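PDB 3OS7: galactose mutarotase-like protein from Clostridium acetobutylicum, which probably binds carbohydrate and may act as an aldose 1-epimerase. Local coordinates for residues F78-L90 with E301-K313. Numbering follows the deposited sequence.
Sequences FPPNRIDDGTFKL and EPQTSIINSPNVK. With EDO (1,2-ethanediol), chain G.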
# COMPACT_ATOMS: atom_id res chain seq x y z
N PHE A 78 4.19 2.77 7.83
CA PHE A 78 4.24 2.42 9.26
C PHE A 78 4.54 3.69 10.05
O PHE A 78 5.70 4.07 10.18
CB PHE A 78 5.35 1.39 9.48
CG PHE A 78 5.50 0.89 10.93
CD1 PHE A 78 4.41 0.40 11.63
CD2 PHE A 78 6.74 0.85 11.54
CE1 PHE A 78 4.53 -0.07 12.91
CE2 PHE A 78 6.89 0.37 12.82
CZ PHE A 78 5.79 -0.09 13.53
N PRO A 79 3.50 4.40 10.51
CA PRO A 79 2.08 4.12 10.36
C PRO A 79 1.58 4.67 9.02
O PRO A 79 2.16 5.63 8.52
CB PRO A 79 1.47 4.93 11.48
CG PRO A 79 2.35 6.14 11.57
CD PRO A 79 3.73 5.66 11.24
N PRO A 80 0.50 4.11 8.48
CA PRO A 80 -0.14 4.75 7.33
C PRO A 80 -0.82 6.05 7.75
O PRO A 80 -1.53 6.11 8.73
CB PRO A 80 -1.18 3.72 6.87
CG PRO A 80 -1.56 3.02 8.10
CD PRO A 80 -0.33 2.99 8.99
N ASN A 81 -0.60 7.10 6.98
CA ASN A 81 -1.27 8.36 7.18
C ASN A 81 -0.88 9.02 8.51
O ASN A 81 0.20 8.72 9.07
CB ASN A 81 -2.78 8.16 7.02
CG ASN A 81 -3.45 9.35 6.38
OD1 ASN A 81 -3.62 10.39 7.02
ND2 ASN A 81 -3.81 9.23 5.11
N ARG A 82 -1.76 9.87 9.04
CA ARG A 82 -1.42 10.85 10.07
C ARG A 82 -1.54 10.43 11.54
O ARG A 82 -2.43 9.68 11.92
CB ARG A 82 -2.24 12.12 9.84
CG ARG A 82 -1.94 12.79 8.53
CD ARG A 82 -3.10 13.66 8.12
NE ARG A 82 -2.75 14.39 6.92
CZ ARG A 82 -2.97 13.97 5.68
NH1 ARG A 82 -3.58 12.82 5.44
NH2 ARG A 82 -2.58 14.73 4.68
N ILE A 83 -0.59 10.91 12.35
CA ILE A 83 -0.71 10.92 13.80
C ILE A 83 -0.75 12.37 14.24
O ILE A 83 0.22 13.13 14.00
CB ILE A 83 0.47 10.21 14.52
CG1 ILE A 83 0.73 8.79 13.99
CG2 ILE A 83 0.28 10.23 16.08
CD1 ILE A 83 -0.42 7.85 14.04
N ASP A 84 -1.86 12.75 14.88
CA ASP A 84 -2.09 14.11 15.38
C ASP A 84 -0.95 14.66 16.23
O ASP A 84 -0.58 14.07 17.26
CB ASP A 84 -3.44 14.09 16.15
CG ASP A 84 -3.87 15.46 16.67
OD1 ASP A 84 -3.13 16.45 16.50
OD2 ASP A 84 -5.00 15.52 17.24
N ASP A 85 -0.35 15.78 15.79
CA ASP A 85 0.77 16.41 16.53
C ASP A 85 1.99 15.51 16.70
O ASP A 85 2.87 15.79 17.51
CB ASP A 85 0.31 16.95 17.92
CG ASP A 85 -0.65 18.10 17.83
OD1 ASP A 85 -0.74 18.76 16.76
OD2 ASP A 85 -1.35 18.36 18.84
N GLY A 86 2.05 14.43 15.92
CA GLY A 86 3.12 13.46 16.02
C GLY A 86 3.23 12.75 17.35
O GLY A 86 4.32 12.30 17.73
N THR A 87 2.12 12.65 18.09
CA THR A 87 2.21 12.09 19.44
C THR A 87 1.00 11.28 19.81
O THR A 87 -0.12 11.54 19.36
CB THR A 87 2.48 13.20 20.52
OG1 THR A 87 2.77 12.63 21.82
CG2 THR A 87 1.30 14.14 20.63
N PHE A 88 1.24 10.25 20.61
CA PHE A 88 0.14 9.42 21.15
C PHE A 88 0.68 8.74 22.39
O PHE A 88 1.88 8.72 22.62
CB PHE A 88 -0.40 8.38 20.15
CG PHE A 88 0.59 7.29 19.76
CD1 PHE A 88 1.43 7.46 18.68
CD2 PHE A 88 0.67 6.10 20.47
CE1 PHE A 88 2.31 6.47 18.29
CE2 PHE A 88 1.56 5.10 20.09
CZ PHE A 88 2.38 5.29 19.01
N LYS A 89 -0.23 8.18 23.18
CA LYS A 89 0.13 7.40 24.36
C LYS A 89 -0.26 5.93 24.20
O LYS A 89 -1.27 5.59 23.57
CB LYS A 89 -0.55 8.00 25.60
CG LYS A 89 -0.05 9.38 25.90
CD LYS A 89 -0.49 9.90 27.21
CE LYS A 89 0.35 9.34 28.33
NZ LYS A 89 -0.27 9.77 29.58
N LEU A 90 0.53 5.08 24.83
CA LEU A 90 0.15 3.68 25.02
C LEU A 90 0.37 3.39 26.50
O LEU A 90 1.50 3.41 26.99
CB LEU A 90 0.94 2.74 24.11
CG LEU A 90 0.56 1.26 24.19
CD1 LEU A 90 -0.87 1.07 23.67
CD2 LEU A 90 1.54 0.36 23.44
N GLU A 301 -5.23 2.89 -0.97
CA GLU A 301 -4.33 2.79 0.17
C GLU A 301 -4.96 1.99 1.33
O GLU A 301 -5.60 2.56 2.19
CB GLU A 301 -3.94 4.19 0.63
CG GLU A 301 -3.50 5.16 -0.51
CD GLU A 301 -3.16 6.57 0.01
OE1 GLU A 301 -2.94 6.72 1.22
OE2 GLU A 301 -3.15 7.53 -0.78
N PRO A 302 -4.73 0.67 1.35
CA PRO A 302 -5.24 -0.13 2.44
C PRO A 302 -4.51 0.16 3.74
O PRO A 302 -3.32 0.47 3.71
CB PRO A 302 -4.98 -1.55 1.98
CG PRO A 302 -3.86 -1.47 1.05
CD PRO A 302 -3.99 -0.14 0.36
N GLN A 303 -5.24 0.04 4.85
CA GLN A 303 -4.69 0.29 6.19
C GLN A 303 -5.28 -0.68 7.18
O GLN A 303 -6.45 -1.03 7.07
CB GLN A 303 -4.99 1.73 6.68
CG GLN A 303 -4.70 2.82 5.70
CD GLN A 303 -4.85 4.24 6.24
OE1 GLN A 303 -4.35 5.18 5.64
NE2 GLN A 303 -5.52 4.41 7.38
N THR A 304 -4.49 -1.09 8.18
CA THR A 304 -5.01 -1.92 9.27
C THR A 304 -5.94 -1.19 10.22
O THR A 304 -6.71 -1.80 10.95
CB THR A 304 -3.86 -2.54 10.09
OG1 THR A 304 -3.03 -1.47 10.62
CG2 THR A 304 -3.03 -3.46 9.21
N SER A 305 -5.85 0.13 10.24
CA SER A 305 -6.57 0.91 11.18
C SER A 305 -6.93 2.26 10.57
O SER A 305 -6.41 2.65 9.53
CB SER A 305 -5.77 1.12 12.47
OG SER A 305 -4.65 1.97 12.32
N ILE A 306 -7.81 2.95 11.27
CA ILE A 306 -8.23 4.27 10.88
C ILE A 306 -7.03 5.24 10.96
O ILE A 306 -6.06 5.02 11.69
CB ILE A 306 -9.43 4.74 11.75
CG1 ILE A 306 -10.15 5.90 11.09
CG2 ILE A 306 -9.01 5.08 13.21
CD1 ILE A 306 -11.47 6.21 11.78
N ILE A 307 -7.11 6.32 10.20
CA ILE A 307 -6.16 7.41 10.32
C ILE A 307 -6.13 7.86 11.79
O ILE A 307 -7.18 7.96 12.42
CB ILE A 307 -6.56 8.61 9.46
CG1 ILE A 307 -6.53 8.24 7.97
CG2 ILE A 307 -5.62 9.82 9.74
CD1 ILE A 307 -6.93 9.41 7.04
N ASN A 308 -4.93 8.10 12.32
CA ASN A 308 -4.74 8.60 13.71
C ASN A 308 -5.26 7.60 14.76
O ASN A 308 -5.67 8.01 15.81
CB ASN A 308 -5.43 9.96 13.85
CG ASN A 308 -5.01 10.75 15.12
OD1 ASN A 308 -3.87 10.70 15.56
ND2 ASN A 308 -5.95 11.53 15.65
N SER A 309 -5.27 6.30 14.44
CA SER A 309 -5.90 5.27 15.28
C SER A 309 -5.45 5.26 16.76
O SER A 309 -6.28 5.02 17.63
CB SER A 309 -5.71 3.86 14.69
OG SER A 309 -4.37 3.40 14.75
N PRO A 310 -4.17 5.53 17.06
CA PRO A 310 -3.80 5.54 18.48
C PRO A 310 -4.49 6.61 19.32
O PRO A 310 -4.53 6.50 20.54
CB PRO A 310 -2.29 5.80 18.43
CG PRO A 310 -1.89 5.45 17.09
CD PRO A 310 -3.01 5.80 16.22
N ASN A 311 -5.05 7.64 18.68
CA ASN A 311 -5.65 8.76 19.40
C ASN A 311 -7.18 8.87 19.35
O ASN A 311 -7.72 9.77 19.97
CB ASN A 311 -5.06 10.08 18.86
CG ASN A 311 -3.62 10.31 19.30
OD1 ASN A 311 -3.29 10.15 20.49
ND2 ASN A 311 -2.77 10.74 18.35
N VAL A 312 -7.86 8.03 18.57
CA VAL A 312 -9.31 8.20 18.37
C VAL A 312 -10.06 7.64 19.60
O VAL A 312 -9.56 6.78 20.31
CB VAL A 312 -9.83 7.52 17.08
CG1 VAL A 312 -9.23 8.18 15.81
CG2 VAL A 312 -9.54 6.00 17.08
N LYS A 313 -11.24 8.18 19.85
CA LYS A 313 -12.07 7.78 21.01
C LYS A 313 -13.05 6.76 20.53
O LYS A 313 -14.26 6.99 20.52
CB LYS A 313 -12.79 8.97 21.59
CG LYS A 313 -11.88 9.99 22.14
CD LYS A 313 -12.62 11.13 22.75
CE LYS A 313 -11.66 12.09 23.29
NZ LYS A 313 -12.32 13.24 23.88
C1 EDO G . -11.85 12.01 17.84
O1 EDO G . -11.96 12.98 18.89
C2 EDO G . -12.42 10.79 18.51
O2 EDO G . -12.48 9.69 17.63
O HOH W 1 -2.41 6.92 11.15
O HOH W 2 -2.89 6.63 3.82
O HOH W 3 -5.99 13.31 17.94
O HOH W 4 -3.10 8.60 22.69
O HOH W 5 -4.04 6.13 23.54
O HOH W 6 -2.68 4.13 21.75
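Pro310 lies over one face of the Phe88 ring. Its CG stands 4.2 Å from the ring centroid of Phe88, a CH-pi contact, and its CB touches Phe88 CG. Tyr95 of the neighbouring strand 93-96 also stacks with the ring. Ile83 CD1 meets Pro310 CD at 4.0 Å, and the two side chains cross at about a right angle.

Asn308 OD1 accepts two N-H groups from opposite sides of its plane. Asp84 N reaches Asn308 OD1 at 3.0 Å from well above the carbonyl plane, with a nearly straight N-H (172°). Asn311 ND2 comes to the same oxygen from the other side, only modestly tilted from the plane. The second N-H of Asn311 ND2 goes to Thr87 O at 2.9 Å. Both acceptors lie in the Asn311 amide plane, which fixes the rotation of that group.

In this beta-rich fold of the aldose 1-epimerase family, the contact joins strand 82-90 and the residues just before it to the end of strand 297-303 and the loop that follows. A type II turn, Ile306 to Ser309, presents Asn308. CG of Asn308 is anti to its backbone N (chi1 -165°), which carries the amide across to Asp84. The Asp84 carboxylate pairs with Arg216.

Farther along, Ile307 CD1 packs on the Asn81 amide, 3.5 Å from CG of Asn81. Asn81 OD1 accepts from Arg82 N and NH1. One water links Asn81 ND2, Glu301 OE1 and Gln303 OE1.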